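Local structure of PAC2 family protein (Streptomyces avermitilis, 3MNF) at residues D5-E13 with A108-L119; A175-P183 with A194-L205. The protein is of unknown function but, as the PAC2-family part of a longer protein, belongs to a family named after a proteasome assembly chaperone. All coordinates share one frame; numbering follows the deposited sequence.

Strand 7-13 comes first in the chain; strand 82-91 pairs with one of its edges, and strand 115-124 closes on the other as contact 1. The 94 residues between segments 5-13 and 108-119, among them most of helix 97-111, form that long loop. Contact 2 comes later and is much more local, strand 175-183 turning back through eight residues into helix 192-206. The two contacts follow in series, neither nested nor crossed. They meet in the central sheet, where strand 115-124 lies between strands 7-13 and 175-183, and Leu178 N probably donates a hydrogen bond to Val118 O at 2.8 Å. Contact 1 thus joins strands within the sheet, while contact 2 lays a helix over one face of it.

Contact 1 of 2, residues D5-E13 with A108-L119; sequences DPVMVAAFE and AHELGVELVVVL
The Phe12 ring receives Val118 at its edge, where CE2 lies 4.2 Å from Val118 CG1 and the methyl sits near the ring plane; beyond these strands the ring also packs on Ile160 of helix 160-171. The other flat groups, the carboxylates of Asp5 and Glu114, lie near each other at the exposed end, though their relative placement as modelled is only approximate. Between the two ends, strand 7-13 runs parallel to strand 115-119, joined by alternating backbone bonds: Met8 donates through N to Leu115 O and accepts through O from Val117 N, and Ala10 repeats the pattern with Val117 O and Leu119 N. Val7, Val9 and Ala11 share one face of the sheet with Leu115, Val117 and Leu119, and the Val7 CG1 methyl lies 4.1 Å from Leu115 CD2. On the other face selenomethionine Met8 extends with CG anti to the backbone N (chi1 168°), then bends at chi3 (-69°) to bring CE within 3.8 Å of Ala108 CB on helix 97-111. That helix ends in a Schellman motif at Gly112, and it belongs to a beta-alpha-beta crossover from strand 82-91 to strand 115-124 with strand 7-13 between them. Val113, just after the turn, sets CG1 4.0 Å from Met8 CB. A glycine in place of Val113 would remove both methyls, and the Met8 side chain would probably lose packing at its base and become freer to turn. Before the strand pairing starts, Pro6 O accepts a bond from Glu114 N at 3.0 Å. Apolar contacts and backbone bonds thus carry the buried length, while the two like charges of Asp5 and Glu114 are left to the exposed end, where solvent can probably screen them.

Contact 2 of 2, residues A175-P183 with A194-L205; sequences AVSLWAAVP and ATLALLNRLEDL
Leu178 reaches from strand 175-183 onto helix 192-206, and each part of its side chain finds a different residue. Its CB lies 4.3 Å from CD2 of Leu198; beyond CG the branches part. CD1 comes over the helix backbone at Leu202, 4.1 Å from Leu202 N, with Leu205 CD2 more distant, whereas CD2 meets the aliphatic part of Arg201, 4.1 Å from its CG, the two side chains crossing at about a right angle. With CG of Arg201 anti to its backbone N (chi1 177°), that methylene is carried out to the leucine. The helix lies against the strand that precedes it with no hydrogen bond between them; the axes of 175-183 and 194-205 approach to 8.5 Å and run roughly antiparallel, at 153°, as in a beta-alpha unit of an alpha/beta sandwich. Helix 21-32 lies on the same side of the sheet, its Ala22 touching Leu198, and helix 160-171 packs on the reverse side. Toward the start of the strand, Val176 and Leu205 meet tip to tip, CG1 to CD2 at 3.7 Å. Further along, Ala180 CB sits 3.8 Å from Leu198 CD2, so the same leucine methyl packs against both Leu178 and Ala180. Val182 finishes the row, its CG2 methyl 3.8 Å from CB of Ala194.

Contact 1 of 2, residues D5-E13 with A108-L119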
loop_
_atom_site.group_PDB
_atom_site.type_symbol
_atom_site.label_atom_id
_atom_site.label_comp_id
_atom_site.label_asym_id
_atom_site.label_seq_id
_atom_site.Cartn_x
_atom_site.Cartn_y
_atom_site.Cartn_z
ATOM N N ASP A 5 -23.534 -26.978 8.690
ATOM C CA ASP A 5 -22.538 -25.861 8.709
ATOM C C ASP A 5 -22.201 -25.531 7.262
ATOM O O ASP A 5 -22.303 -26.437 6.411
ATOM C CB ASP A 5 -21.286 -26.271 9.505
ATOM C CG ASP A 5 -21.568 -26.456 11.035
ATOM O OD1 ASP A 5 -22.282 -27.418 11.447
ATOM O OD2 ASP A 5 -21.053 -25.632 11.832
ATOM N N PRO A 6 -21.851 -24.246 6.963
ATOM C CA PRO A 6 -21.528 -23.775 5.584
ATOM C C PRO A 6 -20.176 -24.242 5.086
ATOM O O PRO A 6 -19.210 -24.182 5.825
ATOM C CB PRO A 6 -21.518 -22.245 5.698
ATOM C CG PRO A 6 -22.061 -21.932 7.021
ATOM C CD PRO A 6 -21.931 -23.127 7.914
ATOM N N VAL A 7 -20.105 -24.700 3.841
ATOM C CA VAL A 7 -18.840 -25.160 3.254
ATOM C C VAL A 7 -18.429 -24.235 2.113
ATOM O O VAL A 7 -19.265 -23.787 1.330
ATOM C CB VAL A 7 -18.943 -26.613 2.711
ATOM C CG1 VAL A 7 -17.622 -27.071 2.119
ATOM C CG2 VAL A 7 -19.360 -27.567 3.792
HETATM N N MSE A 8 -17.137 -23.954 2.018
HETATM C CA MSE A 8 -16.605 -23.143 0.934
HETATM C C MSE A 8 -15.927 -24.068 -0.059
HETATM O O MSE A 8 -15.079 -24.880 0.309
HETATM C CB MSE A 8 -15.614 -22.106 1.488
HETATM C CG MSE A 8 -14.763 -21.361 0.435
HETATM SE SE MSE A 8 -13.544 -20.032 1.244
HETATM C CE MSE A 8 -14.773 -18.654 1.897
ATOM N N VAL A 9 -16.308 -23.957 -1.320
ATOM C CA VAL A 9 -15.676 -24.743 -2.369
ATOM C C VAL A 9 -15.023 -23.780 -3.322
ATOM O O VAL A 9 -15.703 -22.954 -3.908
ATOM C CB VAL A 9 -16.704 -25.589 -3.151
ATOM C CG1 VAL A 9 -15.998 -26.465 -4.171
ATOM C CG2 VAL A 9 -17.514 -26.434 -2.207
ATOM N N ALA A 10 -13.715 -23.879 -3.485
ATOM C CA ALA A 10 -13.016 -22.912 -4.319
ATOM C C ALA A 10 -12.285 -23.568 -5.467
ATOM O O ALA A 10 -11.930 -24.738 -5.391
ATOM C CB ALA A 10 -12.053 -22.113 -3.491
ATOM N N ALA A 11 -12.064 -22.813 -6.532
ATOM C CA ALA A 11 -11.312 -23.291 -7.682
ATOM C C ALA A 11 -10.702 -22.109 -8.410
ATOM O O ALA A 11 -11.331 -21.039 -8.474
ATOM C CB ALA A 11 -12.207 -24.091 -8.626
ATOM N N PHE A 12 -9.497 -22.305 -8.961
ATOM C CA PHE A 12 -8.752 -21.223 -9.630
ATOM C C PHE A 12 -8.265 -21.549 -11.042
ATOM O O PHE A 12 -7.625 -22.567 -11.258
ATOM C CB PHE A 12 -7.588 -20.786 -8.742
ATOM C CG PHE A 12 -8.022 -20.353 -7.382
ATOM C CD1 PHE A 12 -8.440 -19.049 -7.164
ATOM C CD2 PHE A 12 -8.069 -21.269 -6.336
ATOM C CE1 PHE A 12 -8.879 -18.657 -5.917
ATOM C CE2 PHE A 12 -8.500 -20.895 -5.087
ATOM C CZ PHE A 12 -8.903 -19.588 -4.862
ATOM N N GLU A 13 -8.555 -20.682 -12.005
ATOM C CA GLU A 13 -8.105 -20.897 -13.395
ATOM C C GLU A 13 -6.574 -20.733 -13.515
ATOM O O GLU A 13 -5.937 -20.076 -12.677
ATOM C CB GLU A 13 -8.807 -19.934 -14.358
ATOM C CG GLU A 13 -10.330 -19.968 -14.392
ATOM C CD GLU A 13 -10.913 -19.038 -15.463
ATOM O OE1 GLU A 13 -10.297 -18.899 -16.539
ATOM O OE2 GLU A 13 -11.993 -18.443 -15.239
ATOM N N ALA A 108 -14.575 -16.388 4.976
ATOM C CA ALA A 108 -14.879 -17.664 5.592
ATOM C C ALA A 108 -15.278 -17.438 7.042
ATOM O O ALA A 108 -16.257 -17.979 7.512
ATOM C CB ALA A 108 -13.712 -18.576 5.500
ATOM N N HIS A 109 -14.537 -16.589 7.729
ATOM C CA HIS A 109 -14.813 -16.313 9.116
ATOM C C HIS A 109 -16.132 -15.605 9.341
ATOM O O HIS A 109 -16.912 -16.022 10.180
ATOM C CB HIS A 109 -13.691 -15.502 9.720
ATOM C CG HIS A 109 -13.873 -15.228 11.175
ATOM N ND1 HIS A 109 -14.370 -14.033 11.651
ATOM C CD2 HIS A 109 -13.621 -15.991 12.262
ATOM C CE1 HIS A 109 -14.410 -14.062 12.969
ATOM N NE2 HIS A 109 -13.963 -15.241 13.366
ATOM N N GLU A 110 -16.377 -14.522 8.610
ATOM C CA GLU A 110 -17.636 -13.797 8.765
ATOM C C GLU A 110 -18.821 -14.705 8.515
ATOM O O GLU A 110 -19.840 -14.595 9.195
ATOM C CB GLU A 110 -17.711 -12.595 7.840
ATOM C CG GLU A 110 -16.656 -11.549 8.099
ATOM C CD GLU A 110 -16.679 -10.939 9.514
ATOM O OE1 GLU A 110 -17.762 -10.768 10.127
ATOM O OE2 GLU A 110 -15.583 -10.591 10.007
ATOM N N LEU A 111 -18.672 -15.610 7.549
ATOM C CA LEU A 111 -19.757 -16.494 7.141
ATOM C C LEU A 111 -19.863 -17.736 7.995
ATOM O O LEU A 111 -20.809 -18.499 7.848
ATOM C CB LEU A 111 -19.605 -16.900 5.687
ATOM C CG LEU A 111 -19.773 -15.769 4.671
ATOM C CD1 LEU A 111 -19.091 -16.125 3.343
ATOM C CD2 LEU A 111 -21.226 -15.430 4.476
ATOM N N GLY A 112 -18.906 -17.940 8.891
ATOM C CA GLY A 112 -18.884 -19.123 9.728
ATOM C C GLY A 112 -18.621 -20.402 8.956
ATOM O O GLY A 112 -19.106 -21.455 9.340
ATOM N N VAL A 113 -17.860 -20.331 7.866
ATOM C CA VAL A 113 -17.474 -21.543 7.139
ATOM C C VAL A 113 -16.768 -22.536 8.053
ATOM O O VAL A 113 -15.833 -22.171 8.760
ATOM C CB VAL A 113 -16.546 -21.241 5.987
ATOM C CG1 VAL A 113 -15.922 -22.527 5.491
ATOM C CG2 VAL A 113 -17.311 -20.564 4.894
ATOM N N GLU A 114 -17.224 -23.787 8.045
ATOM C CA GLU A 114 -16.627 -24.815 8.903
ATOM C C GLU A 114 -15.617 -25.707 8.210
ATOM O O GLU A 114 -14.787 -26.320 8.884
ATOM C CB GLU A 114 -17.694 -25.656 9.611
ATOM C CG GLU A 114 -18.238 -25.007 10.896
ATOM C CD GLU A 114 -17.142 -24.457 11.843
ATOM O OE1 GLU A 114 -15.936 -24.437 11.466
ATOM O OE2 GLU A 114 -17.504 -24.040 12.975
ATOM N N LEU A 115 -15.690 -25.761 6.878
ATOM C CA LEU A 115 -14.781 -26.553 6.068
ATOM C C LEU A 115 -14.538 -25.895 4.706
ATOM O O LEU A 115 -15.480 -25.422 4.056
ATOM C CB LEU A 115 -15.364 -27.950 5.889
ATOM C CG LEU A 115 -14.855 -28.867 4.779
ATOM C CD1 LEU A 115 -13.494 -29.467 5.108
ATOM C CD2 LEU A 115 -15.873 -29.940 4.540
ATOM N N VAL A 116 -13.274 -25.872 4.283
ATOM C CA VAL A 116 -12.912 -25.375 2.955
ATOM C C VAL A 116 -12.433 -26.509 2.036
ATOM O O VAL A 116 -11.412 -27.160 2.318
ATOM C CB VAL A 116 -11.802 -24.311 3.033
ATOM C CG1 VAL A 116 -11.482 -23.790 1.666
ATOM C CG2 VAL A 116 -12.226 -23.172 3.914
ATOM N N VAL A 117 -13.150 -26.747 0.938
ATOM C CA VAL A 117 -12.643 -27.678 -0.072
ATOM C C VAL A 117 -12.146 -26.937 -1.310
ATOM O O VAL A 117 -12.867 -26.112 -1.893
ATOM C CB VAL A 117 -13.680 -28.714 -0.511
ATOM C CG1 VAL A 117 -13.027 -29.740 -1.431
ATOM C CG2 VAL A 117 -14.351 -29.383 0.705
ATOM N N VAL A 118 -10.922 -27.229 -1.726
ATOM C CA VAL A 118 -10.386 -26.595 -2.924
ATOM C C VAL A 118 -10.213 -27.629 -4.029
ATOM O O VAL A 118 -9.734 -28.728 -3.778
ATOM C CB VAL A 118 -9.038 -25.888 -2.650
ATOM C CG1 VAL A 118 -8.691 -24.942 -3.814
ATOM C CG2 VAL A 118 -9.074 -25.146 -1.303
ATOM N N LEU A 119 -10.592 -27.284 -5.250
ATOM C CA LEU A 119 -10.516 -28.248 -6.328
ATOM C C LEU A 119 -9.392 -27.897 -7.274
ATOM O O LEU A 119 -9.160 -26.733 -7.552
ATOM C CB LEU A 119 -11.836 -28.280 -7.085
ATOM C CG LEU A 119 -13.128 -28.570 -6.310
ATOM C CD1 LEU A 119 -14.290 -28.755 -7.268
ATOM C CD2 LEU A 119 -12.986 -29.791 -5.429
#

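Contact 2 of 2, residues A175-P183 with A194-L205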
loop_
_atom_site.group_PDB
_atom_site.type_symbol
_atom_site.label_atom_id
_atom_site.label_comp_id
_atom_site.label_asym_id
_atom_site.label_seq_id
_atom_site.Cartn_x
_atom_site.Cartn_y
_atom_site.Cartn_z
ATOM N N ALA A 175 -9.319 -27.761 6.049
ATOM C CA ALA A 175 -9.392 -27.666 4.592
ATOM C C ALA A 175 -8.775 -28.869 3.905
ATOM O O ALA A 175 -7.845 -29.493 4.422
ATOM C CB ALA A 175 -8.750 -26.389 4.097
ATOM N N VAL A 176 -9.309 -29.197 2.739
ATOM C CA VAL A 176 -8.750 -30.256 1.910
ATOM C C VAL A 176 -8.819 -29.779 0.477
ATOM O O VAL A 176 -9.737 -29.040 0.106
ATOM C CB VAL A 176 -9.496 -31.620 2.089
ATOM C CG1 VAL A 176 -10.993 -31.450 1.996
ATOM C CG2 VAL A 176 -9.042 -32.628 1.063
ATOM N N SER A 177 -7.837 -30.168 -0.321
ATOM C CA SER A 177 -7.938 -29.941 -1.746
ATOM C C SER A 177 -8.022 -31.277 -2.446
ATOM O O SER A 177 -7.350 -32.230 -2.050
ATOM C CB SER A 177 -6.763 -29.123 -2.268
ATOM O OG SER A 177 -5.545 -29.585 -1.724
ATOM N N LEU A 178 -8.868 -31.336 -3.469
ATOM C CA LEU A 178 -9.018 -32.509 -4.310
ATOM C C LEU A 178 -8.375 -32.251 -5.653
ATOM O O LEU A 178 -8.643 -31.233 -6.282
ATOM C CB LEU A 178 -10.494 -32.804 -4.513
ATOM C CG LEU A 178 -11.351 -32.897 -3.254
ATOM C CD1 LEU A 178 -12.804 -32.943 -3.618
ATOM C CD2 LEU A 178 -10.982 -34.134 -2.495
ATOM N N TRP A 179 -7.523 -33.170 -6.078
ATOM C CA TRP A 179 -6.829 -33.072 -7.351
ATOM C C TRP A 179 -7.242 -34.153 -8.363
ATOM O O TRP A 179 -7.300 -35.345 -8.042
ATOM C CB TRP A 179 -5.332 -33.144 -7.113
ATOM C CG TRP A 179 -4.834 -31.915 -6.436
ATOM C CD1 TRP A 179 -4.781 -31.688 -5.094
ATOM C CD2 TRP A 179 -4.358 -30.714 -7.065
ATOM N NE1 TRP A 179 -4.305 -30.435 -4.852
ATOM C CE2 TRP A 179 -4.030 -29.815 -6.043
ATOM C CE3 TRP A 179 -4.183 -30.318 -8.396
ATOM C CZ2 TRP A 179 -3.524 -28.549 -6.297
ATOM C CZ3 TRP A 179 -3.688 -29.059 -8.644
ATOM C CH2 TRP A 179 -3.363 -28.190 -7.598
ATOM N N ALA A 180 -7.529 -33.749 -9.591
ATOM C CA ALA A 180 -7.777 -34.734 -10.624
ATOM C C ALA A 180 -6.577 -34.745 -11.541
ATOM O O ALA A 180 -6.013 -33.699 -11.808
ATOM C CB ALA A 180 -9.038 -34.390 -11.376
ATOM N N ALA A 181 -6.167 -35.924 -11.999
ATOM C CA ALA A 181 -5.047 -36.035 -12.946
ATOM C C ALA A 181 -5.579 -36.176 -14.351
ATOM O O ALA A 181 -6.307 -37.117 -14.646
ATOM C CB ALA A 181 -4.153 -37.204 -12.602
ATOM N N VAL A 182 -5.214 -35.239 -15.213
ATOM C CA VAL A 182 -5.699 -35.200 -16.586
ATOM C C VAL A 182 -4.613 -35.701 -17.560
ATOM O O VAL A 182 -3.499 -35.181 -17.553
ATOM C CB VAL A 182 -6.143 -33.768 -16.943
ATOM C CG1 VAL A 182 -6.375 -33.614 -18.436
ATOM C CG2 VAL A 182 -7.384 -33.406 -16.170
ATOM N N PRO A 183 -4.930 -36.720 -18.389
ATOM C CA PRO A 183 -3.968 -37.283 -19.356
ATOM C C PRO A 183 -3.238 -36.190 -20.125
ATOM O O PRO A 183 -3.873 -35.402 -20.828
ATOM C CB PRO A 183 -4.848 -38.090 -20.318
ATOM C CG PRO A 183 -6.241 -38.098 -19.723
ATOM C CD PRO A 183 -6.184 -37.492 -18.353
ATOM N N ALA A 194 -13.028 -35.312 -16.337
ATOM C CA ALA A 194 -12.339 -34.961 -15.089
ATOM C C ALA A 194 -13.128 -34.001 -14.193
ATOM O O ALA A 194 -13.030 -34.054 -12.962
ATOM C CB ALA A 194 -10.967 -34.391 -15.371
ATOM N N THR A 195 -13.892 -33.106 -14.808
ATOM C CA THR A 195 -14.780 -32.251 -14.048
ATOM C C THR A 195 -15.702 -33.166 -13.256
ATOM O O THR A 195 -15.897 -32.987 -12.048
ATOM C CB THR A 195 -15.578 -31.329 -14.971
ATOM O OG1 THR A 195 -14.667 -30.478 -15.674
ATOM C CG2 THR A 195 -16.547 -30.479 -14.177
ATOM N N LEU A 196 -16.226 -34.172 -13.945
ATOM C CA LEU A 196 -17.156 -35.102 -13.353
ATOM C C LEU A 196 -16.501 -35.888 -12.228
ATOM O O LEU A 196 -17.143 -36.166 -11.212
ATOM C CB LEU A 196 -17.706 -36.043 -14.418
ATOM C CG LEU A 196 -18.826 -36.996 -14.013
ATOM C CD1 LEU A 196 -19.933 -36.246 -13.277
ATOM C CD2 LEU A 196 -19.365 -37.761 -15.248
ATOM N N ALA A 197 -15.225 -36.229 -12.398
ATOM C CA ALA A 197 -14.511 -36.999 -11.392
ATOM C C ALA A 197 -14.411 -36.201 -10.091
ATOM O O ALA A 197 -14.594 -36.753 -9.005
ATOM C CB ALA A 197 -13.156 -37.400 -11.899
ATOM N N LEU A 198 -14.156 -34.896 -10.222
ATOM C CA LEU A 198 -14.073 -33.985 -9.081
ATOM C C LEU A 198 -15.418 -33.895 -8.388
ATOM O O LEU A 198 -15.504 -34.085 -7.169
ATOM C CB LEU A 198 -13.614 -32.583 -9.504
ATOM C CG LEU A 198 -12.149 -32.363 -9.891
ATOM C CD1 LEU A 198 -11.983 -30.962 -10.389
ATOM C CD2 LEU A 198 -11.158 -32.625 -8.767
ATOM N N LEU A 199 -16.463 -33.631 -9.174
ATOM C CA LEU A 199 -17.806 -33.477 -8.636
ATOM C C LEU A 199 -18.284 -34.710 -7.882
ATOM O O LEU A 199 -18.841 -34.582 -6.798
ATOM C CB LEU A 199 -18.789 -33.088 -9.731
ATOM C CG LEU A 199 -18.703 -31.614 -10.121
ATOM C CD1 LEU A 199 -19.873 -31.241 -11.010
ATOM C CD2 LEU A 199 -18.671 -30.738 -8.897
ATOM N N ASN A 200 -18.048 -35.896 -8.437
ATOM C CA ASN A 200 -18.353 -37.129 -7.721
ATOM C C ASN A 200 -17.648 -37.220 -6.363
ATOM O O ASN A 200 -18.267 -37.608 -5.367
ATOM C CB ASN A 200 -18.025 -38.353 -8.574
ATOM C CG ASN A 200 -18.949 -38.485 -9.781
ATOM O OD1 ASN A 200 -20.155 -38.223 -9.684
ATOM N ND2 ASN A 200 -18.385 -38.888 -10.932
ATOM N N ARG A 201 -16.368 -36.843 -6.317
ATOM C CA ARG A 201 -15.582 -37.037 -5.111
ATOM C C ARG A 201 -16.003 -36.030 -4.046
ATOM O O ARG A 201 -16.037 -36.333 -2.855
ATOM C CB ARG A 201 -14.091 -36.956 -5.427
ATOM C CG ARG A 201 -13.169 -37.087 -4.204
ATOM C CD ARG A 201 -12.894 -38.537 -3.814
ATOM N NE ARG A 201 -12.221 -38.679 -2.515
ATOM C CZ ARG A 201 -12.829 -38.591 -1.326
ATOM N NH1 ARG A 201 -14.129 -38.319 -1.242
ATOM N NH2 ARG A 201 -12.137 -38.771 -0.202
ATOM N N LEU A 202 -16.348 -34.835 -4.500
ATOM C CA LEU A 202 -16.838 -33.779 -3.638
ATOM C C LEU A 202 -18.129 -34.191 -2.963
ATOM O O LEU A 202 -18.354 -33.885 -1.801
ATOM C CB LEU A 202 -17.076 -32.519 -4.467
ATOM C CG LEU A 202 -17.627 -31.294 -3.742
ATOM C CD1 LEU A 202 -16.623 -30.801 -2.699
ATOM C CD2 LEU A 202 -17.986 -30.200 -4.743
ATOM N N GLU A 203 -18.974 -34.894 -3.711
ATOM C CA GLU A 203 -20.286 -35.311 -3.232
ATOM C C GLU A 203 -20.154 -36.260 -2.049
ATOM O O GLU A 203 -20.901 -36.153 -1.085
ATOM C CB GLU A 203 -21.092 -35.948 -4.366
ATOM C CG GLU A 203 -22.573 -36.047 -4.058
ATOM C CD GLU A 203 -23.438 -36.459 -5.246
ATOM O OE1 GLU A 203 -23.408 -35.788 -6.302
ATOM O OE2 GLU A 203 -24.179 -37.454 -5.104
ATOM N N ASP A 204 -19.176 -37.159 -2.134
ATOM C CA ASP A 204 -18.891 -38.122 -1.075
ATOM C C ASP A 204 -18.329 -37.452 0.180
ATOM O O ASP A 204 -18.564 -37.897 1.306
ATOM C CB ASP A 204 -17.929 -39.209 -1.586
ATOM C CG ASP A 204 -18.620 -40.231 -2.525
ATOM O OD1 ASP A 204 -19.747 -40.707 -2.225
ATOM O OD2 ASP A 204 -18.024 -40.570 -3.575
ATOM N N LEU A 205 -17.589 -36.374 -0.020
ATOM C CA LEU A 205 -16.960 -35.661 1.072
ATOM C C LEU A 205 -17.951 -34.779 1.837
ATOM O O LEU A 205 -18.000 -34.781 3.061
ATOM C CB LEU A 205 -15.843 -34.816 0.500
ATOM C CG LEU A 205 -14.933 -34.104 1.484
ATOM C CD1 LEU A 205 -14.122 -35.113 2.281
ATOM C CD2 LEU A 205 -14.034 -33.159 0.696
#